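Local coordinates for ABC-type branched-chain amino acid transport systems periplasmic component-like protein (PDB 4N03) that probably binds a fatty acid such as palmitic acid between its two lobes and hands it to an ABC transporter, at residues L202-T207 with L228-Q233. Sequence-based numbering, arbitrary orientation. Where two conformers were deposited one is given.
Sequences LPIKPT and LSAGPQ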
ATOM      1  N   LEU A 202       2.387 -18.453  11.574  1.00 11.01           N
ATOM      2  CA  LEU A 202       3.760 -18.740  11.163  1.00 11.90           C
ATOM      3  C   LEU A 202       4.479 -17.444  10.948  1.00 10.71           C
ATOM      4  O   LEU A 202       4.439 -16.895   9.817  1.00 11.22           O
ATOM      5  CB  LEU A 202       3.761 -19.607   9.892  1.00 14.42           C
ATOM      6  CG  LEU A 202       3.421 -21.079  10.040  1.00 18.10           C
ATOM      7  CD1 LEU A 202       3.403 -21.801   8.730  1.00 17.31           C
ATOM      8  CD2 LEU A 202       4.506 -21.798  10.848  1.00 21.86           C
ATOM      9  N   PRO A 203       5.179 -16.890  11.906  1.00 11.51           N
ATOM     10  CA  PRO A 203       5.928 -15.666  11.696  1.00 11.16           C
ATOM     11  C   PRO A 203       7.172 -15.887  10.835  1.00 11.62           C
ATOM     12  O   PRO A 203       7.846 -16.906  10.961  1.00 13.01           O
ATOM     13  CB  PRO A 203       6.364 -15.254  13.094  1.00 11.99           C
ATOM     14  CG  PRO A 203       6.376 -16.527  13.849  1.00 14.84           C
ATOM     15  CD  PRO A 203       5.256 -17.354  13.308  1.00 13.12           C
ATOM     16  N   ILE A 204       7.464 -14.925   9.963  1.00 10.71           N
ATOM     17  CA  ILE A 204       8.647 -14.941   9.101  1.00 10.84           C
ATOM     18  C   ILE A 204       9.227 -13.535   9.117  1.00 11.31           C
ATOM     19  O   ILE A 204       8.650 -12.571   9.571  1.00 11.85           O
ATOM     20  CB  ILE A 204       8.392 -15.464   7.689  1.00 12.07           C
ATOM     21  CG1 ILE A 204       7.348 -14.627   6.982  1.00 10.65           C
ATOM     22  CG2 ILE A 204       7.986 -16.925   7.684  1.00 12.80           C
ATOM     23  CD1 ILE A 204       7.400 -14.684   5.479  1.00 11.74           C
ATOM     24  N   LYS A 205      10.407 -13.440   8.564  1.00 12.51           N
ATOM     25  CA  LYS A 205      11.081 -12.159   8.330  1.00 12.95           C
ATOM     26  C   LYS A 205      11.241 -11.919   6.820  1.00 12.12           C
ATOM     27  O   LYS A 205      11.232 -12.856   6.052  1.00 12.27           O
ATOM     28  CB  LYS A 205      12.455 -12.185   9.005  1.00 14.66           C
ATOM     29  CG  LYS A 205      12.375 -12.260  10.546  1.00 16.83           C
ATOM     30  CD  LYS A 205      13.758 -12.299  11.238  1.00 19.85           C
ATOM     31  CE  LYS A 205      13.718 -12.289  12.799  1.00 24.71           C
ATOM     32  NZ  LYS A 205      12.767 -13.183  13.577  1.00 27.33           N
ATOM     33  N   PRO A 206      11.450 -10.657   6.420  1.00 12.32           N
ATOM     34  CA  PRO A 206      11.599 -10.361   5.001  1.00 12.95           C
ATOM     35  C   PRO A 206      12.810 -11.012   4.355  1.00 14.47           C
ATOM     36  O   PRO A 206      12.806 -11.250   3.155  1.00 15.60           O
ATOM     37  CB  PRO A 206      11.686  -8.840   4.992  1.00 15.76           C
ATOM     38  CG  PRO A 206      11.008  -8.408   6.230  1.00 15.90           C
ATOM     39  CD  PRO A 206      11.367  -9.433   7.221  1.00 13.30           C
ATOM     40  N   THR A 207      13.787 -11.371   5.178  1.00 13.49           N
ATOM     41  CA  THR A 207      14.988 -12.074   4.749  1.00 15.49           C
ATOM     42  C   THR A 207      14.799 -13.597   4.622  1.00 15.26           C
ATOM     43  O   THR A 207      15.729 -14.327   4.259  1.00 17.24           O
ATOM     44  CB  THR A 207      16.133 -11.743   5.729  1.00 17.90           C
ATOM     45  OG1 THR A 207      15.678 -11.849   7.063  1.00 19.76           O
ATOM     46  CG2 THR A 207      16.678 -10.356   5.464  1.00 22.30           C
ATOM     47  N   LEU A 228      -1.151 -15.158   3.485  1.00  9.32           N
ATOM     48  CA  LEU A 228       0.233 -14.712   3.355  1.00  9.30           C
ATOM     49  C   LEU A 228       0.323 -13.212   3.428  1.00  9.39           C
ATOM     50  O   LEU A 228      -0.224 -12.511   2.579  1.00 10.45           O
ATOM     51  CB  LEU A 228       0.848 -15.193   2.053  1.00 10.03           C
ATOM     52  CG  LEU A 228       2.308 -14.811   1.809  1.00 11.20           C
ATOM     53  CD1 LEU A 228       3.248 -15.402   2.855  1.00 11.23           C
ATOM     54  CD2 LEU A 228       2.783 -15.207   0.426  1.00 12.11           C
ATOM     55  N   SER A 229       1.096 -12.706   4.374  1.00  8.92           N
ATOM     56  CA  SER A 229       1.426 -11.296   4.462  1.00  8.97           C
ATOM     57  C   SER A 229       2.913 -11.151   4.408  1.00  9.02           C
ATOM     58  O   SER A 229       3.637 -11.264   5.384  1.00 10.29           O
ATOM     59  CB  SER A 229       0.837 -10.678   5.728  1.00  9.86           C
ATOM     60  OG  SER A 229      -0.557 -10.908   5.807  1.00  9.96           O
ATOM     61  N   ALA A 230       3.385 -10.999   3.169  1.00  9.31           N
ATOM     62  CA  ALA A 230       4.815 -10.979   2.848  1.00 10.25           C
ATOM     63  C   ALA A 230       4.927 -10.275   1.493  1.00 10.33           C
ATOM     64  O   ALA A 230       4.012  -9.534   1.094  1.00 10.72           O
ATOM     65  CB  ALA A 230       5.339 -12.379   2.808  1.00 10.05           C
ATOM     66  N   GLY A 231       6.074 -10.438   0.841  1.00  9.60           N
ATOM     67  CA  GLY A 231       6.315  -9.804  -0.437  1.00  9.62           C
ATOM     68  C   GLY A 231       6.321 -10.797  -1.549  1.00  9.53           C
ATOM     69  O   GLY A 231       6.025 -11.987  -1.414  1.00 10.09           O
ATOM     70  N   PRO A 232       6.624 -10.306  -2.773  1.00  9.95           N
ATOM     71  CA  PRO A 232       6.547 -11.143  -3.959  1.00 10.54           C
ATOM     72  C   PRO A 232       7.398 -12.409  -3.899  1.00 10.93           C
ATOM     73  O   PRO A 232       6.939 -13.481  -4.263  1.00 11.09           O
ATOM     74  CB  PRO A 232       7.006 -10.197  -5.093  1.00 10.92           C
ATOM     75  CG  PRO A 232       6.648  -8.820  -4.617  1.00 11.98           C
ATOM     76  CD  PRO A 232       6.870  -8.889  -3.114  1.00 10.30           C
ATOM     77  N   GLN A 233       8.627 -12.283  -3.410  1.00 11.10           N
ATOM     78  CA  GLN A 233       9.510 -13.438  -3.338  0.60 12.26           C
ATOM     79  C   GLN A 233       8.913 -14.557  -2.504  1.00 10.46           C
ATOM     80  O   GLN A 233       8.938 -15.747  -2.871  1.00 11.57           O
ATOM     81  CB  GLN A 233      10.861 -13.036  -2.773  0.60 14.44           C
ATOM     82  CG  GLN A 233      11.782 -14.185  -2.384  0.60 20.73           C
ATOM     83  CD  GLN A 233      13.044 -13.693  -1.720  0.60 22.01           C
ATOM     84  OE1 GLN A 233      14.132 -14.133  -2.060  0.60 41.73           O
ATOM     85  NE2 GLN A 233      12.906 -12.810  -0.759  0.60 30.15           N
TER
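In the lobe built on the seven-stranded mixed sheet of this periplasmic-binding-protein fold, Ile204, the last residue of strand 198-204, meets Ala230, just beyond the end of strand 225-229. The two strands are not neighbours: strand 170-176 runs between them, parallel to both. The contact therefore reaches over one strand. Ile204 CD1 lies 4.1 Å from Ala230 CB, and Phe176 of the middle strand touches both side chains. With chi1 at 59°, CG1 of Ile204 is flanked by both the N and the C of its own backbone, and the nearly extended chi2 of 157° carries CD1 on toward the alanine. Beta-branched isoleucine suits an edge strand, and its CG1-CD1 arm reaches across the middle strand; the small methyl of Ala230 suits the short loop, where the chain passes through Gly231, the N-cap, into helix 232-244. Farther along, Pro206 O and Gln233 NE2 approach to 4.2 Å, too far for a hydrogen bond, while the same oxygen receives a weak one from Gln234 NE2. The side chain of Pro206 stands about 8 Å from the bound palmitic acid. Across these two segments, cohesion is thus mainly dispersive, one methyl against another, with directional bonding left to surrounding residues.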